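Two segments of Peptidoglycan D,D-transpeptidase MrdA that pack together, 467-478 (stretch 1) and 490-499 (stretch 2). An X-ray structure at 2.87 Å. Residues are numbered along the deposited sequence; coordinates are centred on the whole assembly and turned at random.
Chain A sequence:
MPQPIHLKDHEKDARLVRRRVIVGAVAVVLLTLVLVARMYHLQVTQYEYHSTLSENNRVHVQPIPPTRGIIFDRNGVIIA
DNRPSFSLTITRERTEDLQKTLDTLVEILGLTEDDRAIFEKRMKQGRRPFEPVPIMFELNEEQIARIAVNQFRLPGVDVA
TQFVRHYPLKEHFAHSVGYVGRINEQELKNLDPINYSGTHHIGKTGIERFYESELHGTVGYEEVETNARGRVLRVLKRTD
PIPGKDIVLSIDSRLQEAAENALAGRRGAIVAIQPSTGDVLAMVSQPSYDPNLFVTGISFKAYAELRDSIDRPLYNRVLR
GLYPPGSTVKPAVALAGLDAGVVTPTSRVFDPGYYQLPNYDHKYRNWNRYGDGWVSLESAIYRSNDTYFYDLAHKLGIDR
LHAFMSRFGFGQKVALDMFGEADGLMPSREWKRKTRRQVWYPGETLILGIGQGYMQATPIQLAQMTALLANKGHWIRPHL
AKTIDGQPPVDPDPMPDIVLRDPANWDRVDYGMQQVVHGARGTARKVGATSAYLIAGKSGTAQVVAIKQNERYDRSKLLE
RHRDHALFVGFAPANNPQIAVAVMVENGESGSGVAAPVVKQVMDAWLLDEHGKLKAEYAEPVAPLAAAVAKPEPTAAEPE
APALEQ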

ATOM      1  N   ALA A 467       6.927   0.171  -5.610  1.00 29.29           N
ATOM      2  CA  ALA A 467       7.989  -0.827  -5.599  1.00 27.87           C
ATOM      3  C   ALA A 467       8.235  -1.397  -6.988  1.00 26.35           C
ATOM      4  O   ALA A 467       9.371  -1.749  -7.324  1.00 27.94           O
ATOM      5  CB  ALA A 467       7.648  -1.951  -4.620  1.00 28.06           C
ATOM      6  N   LEU A 468       7.184  -1.491  -7.807  1.00 32.73           N
ATOM      7  CA  LEU A 468       7.336  -2.006  -9.164  1.00 27.49           C
ATOM      8  C   LEU A 468       8.183  -1.075 -10.022  1.00 31.55           C
ATOM      9  O   LEU A 468       9.043  -1.534 -10.782  1.00 34.87           O
ATOM     10  CB  LEU A 468       5.959  -2.207  -9.793  1.00 29.55           C
ATOM     11  CG  LEU A 468       5.725  -3.469 -10.622  1.00 41.64           C
ATOM     12  CD1 LEU A 468       6.452  -4.662 -10.024  1.00 37.30           C
ATOM     13  CD2 LEU A 468       4.234  -3.735 -10.714  1.00 44.23           C
ATOM     14  N   LEU A 469       7.956   0.235  -9.915  1.00 26.73           N
ATOM     15  CA  LEU A 469       8.790   1.187 -10.638  1.00 26.75           C
ATOM     16  C   LEU A 469      10.226   1.162 -10.135  1.00 34.32           C
ATOM     17  O   LEU A 469      11.159   1.421 -10.903  1.00 34.16           O
ATOM     18  CB  LEU A 469       8.204   2.594 -10.515  1.00 28.23           C
ATOM     19  CG  LEU A 469       6.862   2.806 -11.216  1.00 30.71           C
ATOM     20  CD1 LEU A 469       6.172   4.063 -10.704  1.00 27.48           C
ATOM     21  CD2 LEU A 469       7.053   2.868 -12.721  1.00 23.27           C
ATOM     22  N   ALA A 470      10.419   0.863  -8.849  1.00 31.17           N
ATOM     23  CA  ALA A 470      11.766   0.725  -8.308  1.00 31.31           C
ATOM     24  C   ALA A 470      12.423  -0.579  -8.745  1.00 32.04           C
ATOM     25  O   ALA A 470      13.645  -0.626  -8.921  1.00 35.23           O
ATOM     26  CB  ALA A 470      11.723   0.813  -6.784  1.00 26.47           C
ATOM     27  N   ASN A 471      11.636  -1.637  -8.932  1.00 31.31           N
ATOM     28  CA  ASN A 471      12.150  -2.969  -9.225  1.00 29.51           C
ATOM     29  C   ASN A 471      12.348  -3.232 -10.712  1.00 32.63           C
ATOM     30  O   ASN A 471      12.703  -4.358 -11.080  1.00 43.44           O
ATOM     31  CB  ASN A 471      11.216  -4.032  -8.641  1.00 32.29           C
ATOM     32  CG  ASN A 471      11.964  -5.117  -7.898  1.00 39.36           C
ATOM     33  OD1 ASN A 471      13.162  -4.995  -7.642  1.00 41.47           O
ATOM     34  ND2 ASN A 471      11.261  -6.187  -7.547  1.00 40.71           N
ATOM     35  N   LYS A 472      12.118  -2.236 -11.568  1.00 32.51           N
ATOM     36  CA  LYS A 472      12.236  -2.381 -13.021  1.00 34.93           C
ATOM     37  C   LYS A 472      11.312  -3.466 -13.570  1.00 41.02           C
ATOM     38  O   LYS A 472      11.634  -4.126 -14.561  1.00 44.80           O
ATOM     39  CB  LYS A 472      13.683  -2.666 -13.437  1.00 37.45           C
ATOM     40  CG  LYS A 472      14.700  -1.667 -12.916  1.00 42.16           C
ATOM     41  CD  LYS A 472      14.391  -0.265 -13.397  1.00 31.38           C
ATOM     42  CE  LYS A 472      15.521   0.689 -13.054  1.00 49.76           C
ATOM     43  NZ  LYS A 472      16.826   0.220 -13.600  1.00 41.71           N
ATOM     44  N   GLY A 473      10.159  -3.661 -12.935  1.00 34.48           N
ATOM     45  CA  GLY A 473       9.136  -4.539 -13.460  1.00 31.75           C
ATOM     46  C   GLY A 473       9.138  -5.958 -12.937  1.00 40.32           C
ATOM     47  O   GLY A 473       8.283  -6.751 -13.355  1.00 43.93           O
ATOM     48  N   HIS A 474      10.055  -6.315 -12.041  1.00 39.61           N
ATOM     49  CA  HIS A 474      10.055  -7.654 -11.468  1.00 44.90           C
ATOM     50  C   HIS A 474       8.943  -7.744 -10.431  1.00 40.30           C
ATOM     51  O   HIS A 474       8.942  -6.995  -9.448  1.00 45.91           O
ATOM     52  CB  HIS A 474      11.403  -8.000 -10.842  1.00 41.81           C
ATOM     53  CG  HIS A 474      11.508  -9.430 -10.408  1.00 52.10           C
ATOM     54  ND1 HIS A 474      10.580 -10.384 -10.768  1.00 61.74           N
ATOM     55  CD2 HIS A 474      12.425 -10.069  -9.642  1.00 52.67           C
ATOM     56  CE1 HIS A 474      10.921 -11.548 -10.245  1.00 62.46           C
ATOM     57  NE2 HIS A 474      12.036 -11.385  -9.557  1.00 60.34           N
ATOM     58  N   TRP A 475       8.004  -8.659 -10.648  1.00 39.17           N
ATOM     59  CA  TRP A 475       6.793  -8.737  -9.843  1.00 39.91           C
ATOM     60  C   TRP A 475       7.048  -9.656  -8.656  1.00 33.71           C
ATOM     61  O   TRP A 475       7.232 -10.865  -8.823  1.00 40.58           O
ATOM     62  CB  TRP A 475       5.622  -9.241 -10.682  1.00 38.60           C
ATOM     63  CG  TRP A 475       4.534  -8.233 -10.863  1.00 41.01           C
ATOM     64  CD1 TRP A 475       4.228  -7.553 -12.006  1.00 43.71           C
ATOM     65  CD2 TRP A 475       3.598  -7.791  -9.872  1.00 34.48           C
ATOM     66  NE1 TRP A 475       3.162  -6.716 -11.789  1.00 44.17           N
ATOM     67  CE2 TRP A 475       2.757  -6.842 -10.486  1.00 35.30           C
ATOM     68  CE3 TRP A 475       3.391  -8.105  -8.525  1.00 34.18           C
ATOM     69  CZ2 TRP A 475       1.726  -6.204  -9.801  1.00 34.86           C
ATOM     70  CZ3 TRP A 475       2.367  -7.469  -7.846  1.00 39.66           C
ATOM     71  CH2 TRP A 475       1.548  -6.530  -8.485  1.00 40.75           C
ATOM     72  N   ILE A 476       7.054  -9.079  -7.457  1.00 33.38           N
ATOM     73  CA  ILE A 476       7.075  -9.833  -6.210  1.00 32.47           C
ATOM     74  C   ILE A 476       6.006  -9.241  -5.306  1.00 33.26           C
ATOM     75  O   ILE A 476       6.039  -8.042  -5.001  1.00 31.23           O
ATOM     76  CB  ILE A 476       8.449  -9.781  -5.521  1.00 37.30           C
ATOM     77  CG1 ILE A 476       9.555 -10.226  -6.482  1.00 41.14           C
ATOM     78  CG2 ILE A 476       8.447 -10.641  -4.265  1.00 35.63           C
ATOM     79  CD1 ILE A 476      10.935  -9.757  -6.081  1.00 44.78           C
ATOM     80  N   ARG A 477       5.066 -10.077  -4.878  1.00 34.20           N
ATOM     81  CA  ARG A 477       3.927  -9.589  -4.120  1.00 33.32           C
ATOM     82  C   ARG A 477       4.366  -9.138  -2.729  1.00 32.78           C
ATOM     83  O   ARG A 477       5.243  -9.763  -2.122  1.00 41.57           O
ATOM     84  CB  ARG A 477       2.858 -10.674  -4.009  1.00 33.63           C
ATOM     85  CG  ARG A 477       2.315 -11.128  -5.353  1.00 40.03           C
ATOM     86  CD  ARG A 477       1.009 -11.888  -5.205  1.00 35.51           C
ATOM     87  NE  ARG A 477       0.265 -11.921  -6.461  1.00 44.28           N
ATOM     88  CZ  ARG A 477      -0.957 -12.423  -6.592  1.00 47.78           C
ATOM     89  NH1 ARG A 477      -1.581 -12.943  -5.543  1.00 51.67           N
ATOM     90  NH2 ARG A 477      -1.557 -12.409  -7.776  1.00 48.13           N
ATOM     91  N   PRO A 478       3.788  -8.061  -2.202  1.00 31.22           N
ATOM     92  CA  PRO A 478       4.076  -7.681  -0.817  1.00 29.17           C
ATOM     93  C   PRO A 478       3.606  -8.765   0.139  1.00 30.17           C
ATOM     94  O   PRO A 478       2.645  -9.490  -0.132  1.00 34.86           O
ATOM     95  CB  PRO A 478       3.284  -6.382  -0.624  1.00 31.25           C
ATOM     96  CG  PRO A 478       2.961  -5.904  -2.006  1.00 27.01           C
ATOM     97  CD  PRO A 478       2.847  -7.132  -2.849  1.00 29.47           C
ATOM     98  N   VAL A 490       5.908 -19.097   0.249  1.00 42.86           N
ATOM     99  CA  VAL A 490       6.002 -19.126  -1.205  1.00 49.94           C
ATOM    100  C   VAL A 490       4.670 -18.671  -1.784  1.00 50.28           C
ATOM    101  O   VAL A 490       3.600 -19.061  -1.299  1.00 49.05           O
ATOM    102  CB  VAL A 490       6.401 -20.522  -1.727  1.00 42.51           C
ATOM    103  CG1 VAL A 490       7.739 -20.940  -1.137  1.00 44.45           C
ATOM    104  CG2 VAL A 490       5.333 -21.558  -1.403  1.00 53.17           C
ATOM    105  N   ASP A 491       4.740 -17.814  -2.789  1.00 49.43           N
ATOM    106  CA  ASP A 491       3.554 -17.306  -3.462  1.00 49.68           C
ATOM    107  C   ASP A 491       2.941 -18.381  -4.350  1.00 56.75           C
ATOM    108  O   ASP A 491       3.568 -18.776  -5.343  1.00 46.83           O
ATOM    109  CB  ASP A 491       3.918 -16.071  -4.286  1.00 46.04           C
ATOM    110  CG  ASP A 491       2.706 -15.384  -4.883  1.00 44.70           C
ATOM    111  OD1 ASP A 491       1.567 -15.743  -4.518  1.00 51.00           O
ATOM    112  OD2 ASP A 491       2.897 -14.475  -5.717  1.00 48.22           O
ATOM    113  N   PRO A 492       1.743 -18.884  -4.042  1.00 56.82           N
ATOM    114  CA  PRO A 492       1.157 -19.932  -4.891  1.00 48.64           C
ATOM    115  C   PRO A 492       0.741 -19.423  -6.258  1.00 54.75           C
ATOM    116  O   PRO A 492       0.808 -20.181  -7.234  1.00 54.20           O
ATOM    117  CB  PRO A 492      -0.052 -20.419  -4.076  1.00 50.36           C
ATOM    118  CG  PRO A 492       0.119 -19.830  -2.699  1.00 52.95           C
ATOM    119  CD  PRO A 492       0.886 -18.565  -2.890  1.00 52.84           C
ATOM    120  N   ASP A 493       0.311 -18.164  -6.363  1.00 51.50           N
ATOM    121  CA  ASP A 493      -0.100 -17.564  -7.632  1.00 49.86           C
ATOM    122  C   ASP A 493       0.712 -16.297  -7.865  1.00 48.09           C
ATOM    123  O   ASP A 493       0.313 -15.203  -7.436  1.00 45.69           O
ATOM    124  CB  ASP A 493      -1.598 -17.266  -7.634  1.00 58.05           C
ATOM    125  CG  ASP A 493      -2.072 -16.674  -8.945  1.00 72.24           C
ATOM    126  OD1 ASP A 493      -2.651 -15.567  -8.925  1.00 78.78           O
ATOM    127  OD2 ASP A 493      -1.865 -17.314  -9.997  1.00 67.48           O
ATOM    128  N   PRO A 494       1.858 -16.396  -8.533  1.00 55.80           N
ATOM    129  CA  PRO A 494       2.658 -15.201  -8.820  1.00 48.75           C
ATOM    130  C   PRO A 494       2.010 -14.339  -9.894  1.00 45.97           C
ATOM    131  O   PRO A 494       1.013 -14.703 -10.521  1.00 38.55           O
ATOM    132  CB  PRO A 494       4.003 -15.766  -9.294  1.00 35.31           C
ATOM    133  CG  PRO A 494       3.985 -17.222  -8.912  1.00 46.22           C
ATOM    134  CD  PRO A 494       2.548 -17.630  -8.938  1.00 50.08           C
ATOM    135  N   MET A 495       2.606 -13.166 -10.099  1.00 46.17           N
ATOM    136  CA  MET A 495       2.226 -12.261 -11.168  1.00 42.78           C
ATOM    137  C   MET A 495       3.343 -12.176 -12.200  1.00 32.75           C
ATOM    138  O   MET A 495       4.522 -12.144 -11.831  1.00 41.39           O
ATOM    139  CB  MET A 495       1.921 -10.856 -10.635  1.00 38.87           C
ATOM    140  CG  MET A 495       0.546 -10.718  -9.999  1.00 40.38           C
ATOM    141  SD  MET A 495      -0.317  -9.226 -10.526  1.00 58.16           S
ATOM    142  CE  MET A 495      -0.856  -9.702 -12.166  1.00 36.77           C
ATOM    143  N   PRO A 496       3.014 -12.150 -13.490  1.00 29.64           N
ATOM    144  CA  PRO A 496       4.065 -12.061 -14.511  1.00 35.66           C
ATOM    145  C   PRO A 496       4.780 -10.722 -14.441  1.00 30.94           C
ATOM    146  O   PRO A 496       4.164  -9.680 -14.209  1.00 37.85           O
ATOM    147  CB  PRO A 496       3.301 -12.220 -15.832  1.00 32.64           C
ATOM    148  CG  PRO A 496       1.965 -12.789 -15.451  1.00 35.42           C
ATOM    149  CD  PRO A 496       1.673 -12.257 -14.087  1.00 28.84           C
ATOM    150  N   ASP A 497       6.095 -10.758 -14.645  1.00 29.39           N
ATOM    151  CA  ASP A 497       6.866  -9.526 -14.650  1.00 40.89           C
ATOM    152  C   ASP A 497       6.440  -8.646 -15.821  1.00 46.45           C
ATOM    153  O   ASP A 497       5.886  -9.115 -16.820  1.00 55.65           O
ATOM    154  CB  ASP A 497       8.364  -9.825 -14.734  1.00 42.48           C
ATOM    155  CG  ASP A 497       8.864 -10.642 -13.556  1.00 54.88           C
ATOM    156  OD1 ASP A 497       8.284 -10.523 -12.456  1.00 56.80           O
ATOM    157  OD2 ASP A 497       9.841 -11.404 -13.730  1.00 46.64           O
ATOM    158  N   ILE A 498       6.702  -7.351 -15.687  1.00 39.14           N
ATOM    159  CA  ILE A 498       6.364  -6.375 -16.715  1.00 37.15           C
ATOM    160  C   ILE A 498       7.609  -6.179 -17.570  1.00 41.96           C
ATOM    161  O   ILE A 498       8.569  -5.523 -17.157  1.00 35.51           O
ATOM    162  CB  ILE A 498       5.866  -5.064 -16.106  1.00 32.51           C
ATOM    163  CG1 ILE A 498       4.628  -5.334 -15.251  1.00 34.91           C
ATOM    164  CG2 ILE A 498       5.536  -4.064 -17.196  1.00 32.17           C
ATOM    165  CD1 ILE A 498       4.326  -4.246 -14.263  1.00 33.21           C
ATOM    166  N   VAL A 499       7.592  -6.759 -18.767  1.00 37.99           N
ATOM    167  CA  VAL A 499       8.732  -6.745 -19.674  1.00 37.13           C
ATOM    168  C   VAL A 499       8.431  -5.715 -20.755  1.00 30.10           C
ATOM    169  O   VAL A 499       7.636  -5.964 -21.666  1.00 33.45           O
ATOM    170  CB  VAL A 499       9.003  -8.130 -20.267  1.00 31.23           C
ATOM    171  CG1 VAL A 499      10.404  -8.186 -20.853  1.00 30.86           C
ATOM    172  CG2 VAL A 499       8.815  -9.206 -19.207  1.00 35.27           C
TER
HETATM  173  O   HOH W   1       4.626 -12.185  -7.560  1.00 37.12           O

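Trp 475, buried and with its CA-to-CB bond directed toward the other stretch, places its indole at the apolar centre of the contact. Met 495 lies over one face of it: its CB sits 3.9 Å from the centroid of the five-membered ring of Trp 475 in a CH-pi contact, and its SD stands 3.8 Å from the centroid of the six-membered ring, 14° off the normal, so the side chain lies over both rings of the indole. Ile 498 extends the apolar patch, its CG1 4.0 Å from Trp 475 CD1, while its CD1 reaches Leu 468 CD2 at 3.6 Å and so ties the patch to the last helical turn before the loop.

A type I' turn runs from Asn 471 to His 474, and Lys 472, with positive phi, is the first residue after the helix to leave helical angles. Asn 471 ND2 spans the turn to donate to His 474 O (3.1 Å). Gly 473 lies close against the second stretch: an ideal CB would fall 2.5 Å from Ile 498 O, and its backbone angles by themselves call for glycine. Its own carbonyl is used, since Ile 498 N donates to Gly 473 O at 2.9 Å in a nearly straight bond.

Next to this, Asp 497 OD1 accepts two hydrogen bonds, from Trp 475 N (2.6 Å) and from His 474 ND1 (2.9 Å); the carboxylate oxygen meets the imidazole at its edge, near the ring plane.

At the far polar edge, Arg 477 lies among acidic groups without directing an N-H at them. The salt bridges, Arg 477 NE to Asp 491 OD2 (3.7 Å, long) and Arg 477 NH2 to Asp 493 OD1 (3.5 Å), are matters of charge alone, because both oxygens lie well out of the guanidinium plane. Asp 493 O covers one guanidinium face, 3.2 Å from Arg 477 CZ. A water links Trp 475 O, Asp 491 OD2 and Met 495 N through weak hydrogen bonds.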